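Local coordinates for salicylate 5-hydroxylase, large oxygenase component (Ralstonia sp., PDB 7C8Z), which hydroxylates salicylate at position 5 to give gentisate, as the oxygenase component of a multicomponent system that uses NADH, dioxygen, a [2Fe-2S] cluster and a mononuclear iron, at residues Ser42-Trp47 with His406-Glu411; His67-Gly72 with Thr86-Arg91; Leu73-Pro78 with Gly214-Ile219. All coordinates share one frame; numbering follows the deposited sequence.

How the contacts relate
Contact 2 lies within the Rieske domain. Leu73-Pro78 of contact 3 follows directly on His67-Gly72 of contact 2; the centres are about 18 Å apart. Contact 3 sets the end of the same strand against the first strand of the catalytic sheet, and along the chain the segments of these two contacts alternate. Contact 1 ties the N-terminal region to a late catalytic-domain loop, with its centre about 28 Å from that of contact 2 and 40 Å from that of contact 3. Contacts 2 and 3 lie away from the iron sites, whereas in contact 1 the side chain of Ile410 is about 11 Å from that of the iron ligand His243.

Contact 1 (Ser42-Trp47 with His406-Glu411); sequences SRVPFW and HRTVIE
Phe46 and His406 meet at one end of two irregular segments that run nearly antiparallel, and this end belongs to a largely buried seam. The His406 CB lies over the Phe46 ring as a CH-pi contact, 3.7 Å from its centroid, while the imidazole turns its edge to the phenyl face in a T-shaped pair with planes at 85°. The methyl Thr408 CG2 reaches the edge of the same phenyl ring, 3.5 Å from Phe46 CE1. Backbone bonds close the seam, from Phe46 N to His406 O, Thr408 N to Val44 O and Ile410 N to Ser42 O, with a single beta bridge between Pro45 and Arg407. Further along, Val44 CG2 packs on Ile410 CD1 at 3.8 Å.

The looser side carries the partly exposed Arg43 and Arg407. Arg43 bends at chi2 (-128°), and its NE and NH2 grip one oxygen, Glu411 OE2, side-on, each at 2.7 Å, from one face of the carboxylate. Arg407 runs alongside Arg43 with the two guanidinium planes 58° apart. Arg43 NH1 lies 3.3 Å from Arg407 NH2, two donors of like charge; the Glu411 carboxylate on Arg43 may partly offset the repulsion.

His171 of the second subunit packs on Arg43 and Val409, Phe400 of helix 387-402 meets Phe46, and helix 427-440 packs on Ser42, Val44 and Ile410 through Arg430, Tyr433 and Ile429.

Contact 2 (His67-Gly72 with Thr86-Arg91); sequences HWCYVG and TVIGER
Val71 and Ile88 make the central apolar contact between two strands that face each other without sharing a backbone bond. Their side chains cross at a slant, with Val71 CG1 3.7 Å from Ile88 CD1. Ile88 uses both of its branches. Its CG1 arm lies anti to the carbonyl carbon (chi1 -69°) and extends to carry CD1 to the valine, while CG2, on the other branch, meets Cys69 CB at 3.9 Å and lies 4.0 Å from Cys69 SG. At the far end Thr86 offers its methyl rather than its hydroxyl: CG2 comes 3.9 Å from Val71 CB and also lies against the carbonyl, 3.7 Å from Val71 O.

These contacts lie inside the Rieske domain, between strands that are not sheet neighbours. Strands 69-72 and 86-88 run antiparallel, 174° apart, with their axes 7.1 Å from each other at closest approach. The order of the antiparallel sheet places 184-188, 175-181, 103-107 and 91-97 between them, so the sheet curls round until strands 69-73 and 82-88, first and sixth in order across it, pack through side chains, as in the barrel-like core of Rieske proteins.

Backbone hydrogen bonds are made elsewhere. Strand 69-73 carries a classic beta bulge, its Val71 and Gly72 both facing Val185 of strand 184-188. On the other strand Ile88 and Arg91 bond to each other in both directions round a type II' turn, in which Gly89 takes a positive phi of 63°; the turn leads into strand 91-97.

Among the polar side chains, Tyr70 turns away from the strand of Ile88, and the hydroxyls of Tyr70 and of Thr341 in the catalytic sheet are hydrogen-bonded to each other.

Contact 3 (Leu73-Pro78 with Gly214-Ile219); sequences LEAEIP and GRKLKI
Leu73 and Ile219 meet through their outermost methyls, CD1 to CD1 at 3.7 Å, their side chains slanting across one another. The same leucine CD1 also touches Leu217 CD1 at 4.0 Å, and here the two side chains cross at about a right angle. The one methyl thus serves both Leu217 and Ile219, whose side chains leave the same side of the strand. Ile219 is folded at both torsions (chi1 -53°, chi2 -58°), which carries its CD1 back between Leu73 and Ala75, whose CB lies 4.0 Å away. That CB also points onto the backbone, 3.3 Å from Leu217 O. On the solvent side, Lys216 bends at chi2 (-88°) and swings its chain alongside the 3-10 turn, bringing NZ to 3.9 Å from Ala75 CA; Glu74 OE1, held in a salt bridge by Arg97, stays 5.5 Å from Lys216 NZ, so any attraction is probably weak. Glu76 OE2 accepts from Leu73 N and also meets Lys84 in a salt bridge. The contact joins the end of Rieske strand 69-73 and the 3-10 turn that follows to outer strand 217-227 of the catalytic sheet, where Phe359 on adjacent strand 352-361 packs against both Leu73 and Leu217.

Contact 1 (Ser42-Trp47 with His406-Glu411)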
loop_
_atom_site.group_PDB
_atom_site.type_symbol
_atom_site.label_atom_id
_atom_site.label_comp_id
_atom_site.label_asym_id
_atom_site.label_seq_id
_atom_site.Cartn_x
_atom_site.Cartn_y
_atom_site.Cartn_z
ATOM N N SER A 42 29.719 -13.274 -19.290
ATOM C CA SER A 42 29.629 -11.996 -19.986
ATOM C C SER A 42 28.213 -11.655 -20.418
ATOM O O SER A 42 27.994 -10.586 -20.997
ATOM C CB SER A 42 30.558 -11.977 -21.195
ATOM O OG SER A 42 31.898 -12.170 -20.788
ATOM N N ARG A 43 27.249 -12.531 -20.150
ATOM C CA ARG A 43 25.845 -12.263 -20.438
ATOM C C ARG A 43 25.033 -12.822 -19.279
ATOM O O ARG A 43 24.969 -14.043 -19.100
ATOM C CB ARG A 43 25.411 -12.884 -21.769
ATOM C CG ARG A 43 26.322 -12.569 -22.951
ATOM C CD ARG A 43 25.548 -12.028 -24.144
ATOM N NE ARG A 43 26.414 -11.349 -25.105
ATOM C CZ ARG A 43 26.178 -11.282 -26.413
ATOM N NH1 ARG A 43 25.098 -11.861 -26.925
ATOM N NH2 ARG A 43 27.020 -10.637 -27.213
ATOM N N VAL A 44 24.429 -11.939 -18.492
ATOM C CA VAL A 44 23.598 -12.339 -17.359
ATOM C C VAL A 44 22.150 -12.379 -17.835
ATOM O O VAL A 44 21.632 -11.345 -18.280
ATOM C CB VAL A 44 23.753 -11.378 -16.175
ATOM C CG1 VAL A 44 22.921 -11.854 -15.003
ATOM C CG2 VAL A 44 25.208 -11.262 -15.774
ATOM N N PRO A 45 21.467 -13.516 -17.740
ATOM C CA PRO A 45 20.060 -13.562 -18.145
ATOM C C PRO A 45 19.194 -12.736 -17.209
ATOM O O PRO A 45 19.484 -12.590 -16.019
ATOM C CB PRO A 45 19.711 -15.050 -18.052
ATOM C CG PRO A 45 20.675 -15.595 -17.056
ATOM C CD PRO A 45 21.947 -14.824 -17.261
ATOM N N PHE A 46 18.108 -12.198 -17.766
ATOM C CA PHE A 46 17.227 -11.347 -16.973
ATOM C C PHE A 46 16.625 -12.104 -15.796
ATOM O O PHE A 46 16.426 -11.519 -14.725
ATOM C CB PHE A 46 16.116 -10.771 -17.854
ATOM C CG PHE A 46 16.555 -9.628 -18.728
ATOM C CD1 PHE A 46 17.892 -9.272 -18.818
ATOM C CD2 PHE A 46 15.627 -8.910 -19.462
ATOM C CE1 PHE A 46 18.291 -8.222 -19.627
ATOM C CE2 PHE A 46 16.021 -7.864 -20.270
ATOM C CZ PHE A 46 17.356 -7.520 -20.352
ATOM N N TRP A 47 16.358 -13.403 -15.957
ATOM C CA TRP A 47 15.732 -14.155 -14.876
ATOM C C TRP A 47 16.648 -14.346 -13.671
ATOM O O TRP A 47 16.175 -14.824 -12.634
ATOM C CB TRP A 47 15.220 -15.512 -15.375
ATOM C CG TRP A 47 16.190 -16.318 -16.174
ATOM C CD1 TRP A 47 16.262 -16.399 -17.533
ATOM C CD2 TRP A 47 17.207 -17.190 -15.665
ATOM N NE1 TRP A 47 17.269 -17.256 -17.904
ATOM C CE2 TRP A 47 17.866 -17.755 -16.776
ATOM C CE3 TRP A 47 17.631 -17.541 -14.378
ATOM C CZ2 TRP A 47 18.924 -18.653 -16.641
ATOM C CZ3 TRP A 47 18.681 -18.429 -14.246
ATOM C CH2 TRP A 47 19.317 -18.977 -15.372
ATOM N N HIS A 406 15.407 -12.626 -21.549
ATOM C CA HIS A 406 16.495 -11.936 -22.223
ATOM C C HIS A 406 17.732 -11.964 -21.326
ATOM O O HIS A 406 17.751 -12.593 -20.265
ATOM C CB HIS A 406 16.073 -10.515 -22.586
ATOM C CG HIS A 406 16.744 -9.976 -23.810
ATOM N ND1 HIS A 406 17.065 -10.765 -24.893
ATOM C CD2 HIS A 406 17.153 -8.724 -24.123
ATOM C CE1 HIS A 406 17.641 -10.023 -25.821
ATOM N NE2 HIS A 406 17.705 -8.779 -25.380
ATOM N N ARG A 407 18.778 -11.258 -21.743
ATOM C CA ARG A 407 20.052 -11.285 -21.044
ATOM C C ARG A 407 20.726 -9.932 -21.193
ATOM O O ARG A 407 20.530 -9.227 -22.188
ATOM C CB ARG A 407 20.965 -12.401 -21.576
ATOM C CG ARG A 407 21.680 -12.080 -22.890
ATOM C CD ARG A 407 20.717 -12.080 -24.072
ATOM N NE ARG A 407 21.363 -11.704 -25.328
ATOM C CZ ARG A 407 21.706 -10.462 -25.656
ATOM N NH1 ARG A 407 21.476 -9.456 -24.820
ATOM N NH2 ARG A 407 22.285 -10.223 -26.825
ATOM N N THR A 408 21.531 -9.579 -20.199
ATOM C CA THR A 408 22.345 -8.383 -20.312
ATOM C C THR A 408 23.628 -8.710 -21.072
ATOM O O THR A 408 23.937 -9.870 -21.357
ATOM C CB THR A 408 22.675 -7.809 -18.934
ATOM O OG1 THR A 408 23.587 -8.681 -18.256
ATOM C CG2 THR A 408 21.411 -7.654 -18.092
ATOM N N VAL A 409 24.378 -7.667 -21.408
ATOM C CA VAL A 409 25.642 -7.806 -22.116
ATOM C C VAL A 409 26.672 -7.035 -21.308
ATOM O O VAL A 409 26.717 -5.800 -21.362
ATOM C CB VAL A 409 25.574 -7.286 -23.557
ATOM C CG1 VAL A 409 26.874 -7.600 -24.293
ATOM C CG2 VAL A 409 24.377 -7.876 -24.292
ATOM N N ILE A 410 27.480 -7.750 -20.531
ATOM C CA ILE A 410 28.568 -7.098 -19.820
ATOM C C ILE A 410 29.865 -7.567 -20.459
ATOM O O ILE A 410 30.572 -8.427 -19.922
ATOM C CB ILE A 410 28.517 -7.412 -18.313
ATOM C CG1 ILE A 410 28.137 -8.876 -18.079
ATOM C CG2 ILE A 410 27.503 -6.524 -17.619
ATOM C CD1 ILE A 410 28.323 -9.330 -16.649
ATOM N N GLU A 411 30.197 -6.971 -21.600
ATOM C CA GLU A 411 31.343 -7.381 -22.399
ATOM C C GLU A 411 32.382 -6.281 -22.504
ATOM O O GLU A 411 33.342 -6.414 -23.270
ATOM C CB GLU A 411 30.896 -7.823 -23.794
ATOM C CG GLU A 411 30.220 -9.182 -23.815
ATOM C CD GLU A 411 29.762 -9.578 -25.199
ATOM O OE1 GLU A 411 30.188 -8.924 -26.173
ATOM O OE2 GLU A 411 28.977 -10.543 -25.310
#

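Contact 2 (His67-Gly72 with Thr86-Arg91)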
loop_
_atom_site.group_PDB
_atom_site.type_symbol
_atom_site.label_atom_id
_atom_site.label_comp_id
_atom_site.label_asym_id
_atom_site.label_seq_id
_atom_site.Cartn_x
_atom_site.Cartn_y
_atom_site.Cartn_z
ATOM N N HIS A 67 29.828 -16.800 4.509
ATOM C CA HIS A 67 30.068 -15.388 4.254
ATOM C C HIS A 67 29.943 -14.598 5.543
ATOM O O HIS A 67 29.075 -14.880 6.371
ATOM C CB HIS A 67 29.088 -14.832 3.216
ATOM C CG HIS A 67 29.300 -15.375 1.842
ATOM N ND1 HIS A 67 28.679 -16.520 1.391
ATOM C CD2 HIS A 67 30.078 -14.941 0.822
ATOM C CE1 HIS A 67 29.061 -16.765 0.151
ATOM N NE2 HIS A 67 29.908 -15.821 -0.219
ATOM N N TRP A 68 30.811 -13.602 5.693
ATOM C CA TRP A 68 30.657 -12.593 6.727
ATOM C C TRP A 68 29.779 -11.487 6.168
ATOM O O TRP A 68 30.035 -10.982 5.070
ATOM C CB TRP A 68 32.006 -12.018 7.157
ATOM C CG TRP A 68 32.925 -12.992 7.809
ATOM C CD1 TRP A 68 33.959 -13.653 7.222
ATOM C CD2 TRP A 68 32.917 -13.396 9.184
ATOM N NE1 TRP A 68 34.592 -14.453 8.143
ATOM C CE2 TRP A 68 33.971 -14.311 9.355
ATOM C CE3 TRP A 68 32.118 -13.073 10.285
ATOM C CZ2 TRP A 68 34.249 -14.909 10.580
ATOM C CZ3 TRP A 68 32.395 -13.667 11.501
ATOM C CH2 TRP A 68 33.451 -14.576 11.640
ATOM N N CYS A 69 28.755 -11.110 6.918
ATOM C CA CYS A 69 27.857 -10.047 6.505
ATOM C C CYS A 69 27.940 -8.916 7.517
ATOM O O CYS A 69 28.115 -9.151 8.719
ATOM C CB CYS A 69 26.419 -10.548 6.379
ATOM S SG CYS A 69 26.200 -11.784 5.077
ATOM N N TYR A 70 27.842 -7.692 7.018
ATOM C CA TYR A 70 28.033 -6.506 7.840
ATOM C C TYR A 70 26.897 -6.365 8.846
ATOM O O TYR A 70 25.724 -6.566 8.515
ATOM C CB TYR A 70 28.107 -5.272 6.939
ATOM C CG TYR A 70 28.202 -3.943 7.647
ATOM C CD1 TYR A 70 29.430 -3.438 8.050
ATOM C CD2 TYR A 70 27.068 -3.174 7.883
ATOM C CE1 TYR A 70 29.523 -2.217 8.684
ATOM C CE2 TYR A 70 27.153 -1.953 8.521
ATOM C CZ TYR A 70 28.385 -1.479 8.916
ATOM O OH TYR A 70 28.495 -0.264 9.549
ATOM N N VAL A 71 27.251 -6.051 10.091
ATOM C CA VAL A 71 26.252 -5.757 11.109
ATOM C C VAL A 71 26.449 -4.401 11.776
ATOM O O VAL A 71 25.505 -3.908 12.418
ATOM C CB VAL A 71 26.180 -6.868 12.178
ATOM C CG1 VAL A 71 25.780 -8.195 11.546
ATOM C CG2 VAL A 71 27.493 -6.994 12.920
ATOM N N GLY A 72 27.605 -3.754 11.664
ATOM C CA GLY A 72 27.627 -2.365 12.098
ATOM C C GLY A 72 29.027 -1.864 12.416
ATOM O O GLY A 72 30.017 -2.374 11.905
ATOM N N THR A 86 19.774 -5.047 13.756
ATOM C CA THR A 86 20.067 -4.967 12.330
ATOM C C THR A 86 19.603 -6.270 11.687
ATOM O O THR A 86 18.856 -7.043 12.298
ATOM C CB THR A 86 21.564 -4.678 12.104
ATOM O OG1 THR A 86 21.813 -4.452 10.709
ATOM C CG2 THR A 86 22.415 -5.844 12.589
ATOM N N VAL A 87 20.052 -6.531 10.459
ATOM C CA VAL A 87 19.566 -7.674 9.700
ATOM C C VAL A 87 20.711 -8.317 8.928
ATOM O O VAL A 87 21.712 -7.671 8.600
ATOM C CB VAL A 87 18.422 -7.267 8.743
ATOM C CG1 VAL A 87 18.985 -6.672 7.464
ATOM C CG2 VAL A 87 17.526 -8.458 8.442
ATOM N N ILE A 88 20.561 -9.613 8.660
ATOM C CA ILE A 88 21.442 -10.355 7.767
ATOM C C ILE A 88 20.557 -11.130 6.803
ATOM O O ILE A 88 19.795 -12.011 7.226
ATOM C CB ILE A 88 22.387 -11.304 8.523
ATOM C CG1 ILE A 88 23.416 -10.499 9.321
ATOM C CG2 ILE A 88 23.085 -12.234 7.540
ATOM C CD1 ILE A 88 24.375 -11.350 10.118
ATOM N N GLY A 89 20.649 -10.803 5.519
ATOM C CA GLY A 89 19.691 -11.309 4.562
ATOM C C GLY A 89 18.315 -10.787 4.905
ATOM O O GLY A 89 18.043 -9.593 4.755
ATOM N N GLU A 90 17.439 -11.665 5.389
ATOM C CA GLU A 90 16.131 -11.255 5.883
ATOM C C GLU A 90 15.917 -11.679 7.326
ATOM O O GLU A 90 14.778 -11.725 7.796
ATOM C CB GLU A 90 15.026 -11.818 4.994
ATOM C CG GLU A 90 15.091 -11.301 3.573
ATOM C CD GLU A 90 13.819 -11.568 2.809
ATOM O OE1 GLU A 90 12.881 -12.134 3.407
ATOM O OE2 GLU A 90 13.750 -11.199 1.619
ATOM N N ARG A 91 16.992 -11.965 8.050
ATOM C CA ARG A 91 16.912 -12.455 9.418
ATOM C C ARG A 91 17.374 -11.358 10.366
ATOM O O ARG A 91 18.523 -10.906 10.288
ATOM C CB ARG A 91 17.747 -13.724 9.590
ATOM C CG ARG A 91 17.129 -14.922 8.904
ATOM C CD ARG A 91 18.089 -16.080 8.806
ATOM N NE ARG A 91 18.225 -16.808 10.060
ATOM C CZ ARG A 91 18.995 -17.878 10.205
ATOM N NH1 ARG A 91 19.692 -18.334 9.171
ATOM N NH2 ARG A 91 19.072 -18.491 11.376
#

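Contact 3 (Leu73-Pro78 with Gly214-Ile219)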
loop_
_atom_site.group_PDB
_atom_site.type_symbol
_atom_site.label_atom_id
_atom_site.label_comp_id
_atom_site.label_asym_id
_atom_site.label_seq_id
_atom_site.Cartn_x
_atom_site.Cartn_y
_atom_site.Cartn_z
ATOM N N LEU A 73 29.060 -0.819 13.240
ATOM C CA LEU A 73 30.292 -0.215 13.718
ATOM C C LEU A 73 30.369 -0.319 15.234
ATOM O O LEU A 73 29.348 -0.248 15.929
ATOM C CB LEU A 73 30.378 1.254 13.302
ATOM C CG LEU A 73 30.348 1.499 11.794
ATOM C CD1 LEU A 73 30.665 2.957 11.488
ATOM C CD2 LEU A 73 31.331 0.568 11.112
ATOM N N GLU A 74 31.595 -0.456 15.750
ATOM C CA GLU A 74 31.776 -0.536 17.196
ATOM C C GLU A 74 31.299 0.735 17.888
ATOM O O GLU A 74 30.763 0.673 19.000
ATOM C CB GLU A 74 33.240 -0.807 17.536
ATOM C CG GLU A 74 33.753 -2.133 17.019
ATOM C CD GLU A 74 34.883 -2.696 17.863
ATOM O OE1 GLU A 74 34.848 -2.525 19.101
ATOM O OE2 GLU A 74 35.806 -3.314 17.285
ATOM N N ALA A 75 31.484 1.890 17.245
ATOM C CA ALA A 75 31.066 3.157 17.833
ATOM C C ALA A 75 29.563 3.233 18.060
ATOM O O ALA A 75 29.115 4.041 18.879
ATOM C CB ALA A 75 31.514 4.321 16.948
ATOM N N GLU A 76 28.768 2.424 17.353
ATOM C CA GLU A 76 27.333 2.413 17.613
ATOM C C GLU A 76 26.995 1.777 18.954
ATOM O O GLU A 76 25.879 1.960 19.447
ATOM C CB GLU A 76 26.581 1.674 16.502
ATOM C CG GLU A 76 27.115 1.912 15.103
ATOM C CD GLU A 76 26.175 1.410 14.025
ATOM O OE1 GLU A 76 25.165 2.080 13.741
ATOM O OE2 GLU A 76 26.437 0.325 13.474
ATOM N N ILE A 77 27.926 1.048 19.562
ATOM C CA ILE A 77 27.651 0.373 20.828
ATOM C C ILE A 77 28.853 0.512 21.758
ATOM O O ILE A 77 29.528 -0.484 22.057
ATOM C CB ILE A 77 27.280 -1.101 20.594
ATOM C CG1 ILE A 77 28.204 -1.741 19.554
ATOM C CG2 ILE A 77 25.840 -1.216 20.125
ATOM C CD1 ILE A 77 28.313 -3.245 19.693
ATOM N N PRO A 78 29.149 1.721 22.249
ATOM C CA PRO A 78 30.405 1.906 22.998
ATOM C C PRO A 78 30.399 1.277 24.379
ATOM O O PRO A 78 31.434 0.759 24.815
ATOM C CB PRO A 78 30.532 3.432 23.078
ATOM C CG PRO A 78 29.129 3.926 23.011
ATOM C CD PRO A 78 28.404 2.982 22.095
ATOM N N GLY A 214 42.209 1.842 12.545
ATOM C CA GLY A 214 42.424 1.725 13.966
ATOM C C GLY A 214 41.982 2.925 14.775
ATOM O O GLY A 214 41.845 2.808 15.998
ATOM N N ARG A 215 41.778 4.075 14.138
ATOM C CA ARG A 215 41.211 5.211 14.848
ATOM C C ARG A 215 39.807 4.864 15.333
ATOM O O ARG A 215 39.105 4.050 14.731
ATOM C CB ARG A 215 41.147 6.433 13.932
ATOM C CG ARG A 215 42.481 7.006 13.506
ATOM C CD ARG A 215 42.284 8.051 12.416
ATOM N NE ARG A 215 42.028 7.433 11.119
ATOM C CZ ARG A 215 41.734 8.097 10.004
ATOM N NH1 ARG A 215 41.647 9.422 10.019
ATOM N NH2 ARG A 215 41.530 7.432 8.870
ATOM N N LYS A 216 39.396 5.482 16.435
ATOM C CA LYS A 216 38.024 5.328 16.892
ATOM C C LYS A 216 37.122 6.275 16.111
ATOM O O LYS A 216 37.463 7.441 15.893
ATOM C CB LYS A 216 37.908 5.585 18.397
ATOM C CG LYS A 216 37.478 4.349 19.202
ATOM C CD LYS A 216 35.948 4.221 19.287
ATOM C CE LYS A 216 35.507 2.853 19.827
ATOM N NZ LYS A 216 34.071 2.825 20.248
ATOM N N LEU A 217 35.978 5.765 15.676
ATOM C CA LEU A 217 35.079 6.503 14.801
ATOM C C LEU A 217 33.998 7.204 15.615
ATOM O O LEU A 217 33.658 6.781 16.723
ATOM C CB LEU A 217 34.429 5.567 13.780
ATOM C CG LEU A 217 35.310 4.421 13.280
ATOM C CD1 LEU A 217 34.508 3.452 12.429
ATOM C CD2 LEU A 217 36.499 4.959 12.500
ATOM N N LYS A 218 33.490 8.309 15.067
ATOM C CA LYS A 218 32.342 9.020 15.622
ATOM C C LYS A 218 31.232 8.981 14.581
ATOM O O LYS A 218 31.440 9.387 13.432
ATOM C CB LYS A 218 32.694 10.461 16.008
ATOM C CG LYS A 218 33.435 11.255 14.945
ATOM C CD LYS A 218 33.880 12.613 15.476
ATOM C CE LYS A 218 32.714 13.584 15.569
ATOM N NZ LYS A 218 33.170 14.986 15.792
ATOM N N ILE A 219 30.062 8.486 14.980
ATOM C CA ILE A 219 28.933 8.350 14.062
ATOM C C ILE A 219 28.356 9.722 13.737
ATOM O O ILE A 219 27.932 10.463 14.632
ATOM C CB ILE A 219 27.861 7.425 14.649
ATOM C CG1 ILE A 219 28.484 6.092 15.052
ATOM C CG2 ILE A 219 26.744 7.206 13.645
ATOM C CD1 ILE A 219 29.165 5.380 13.915
#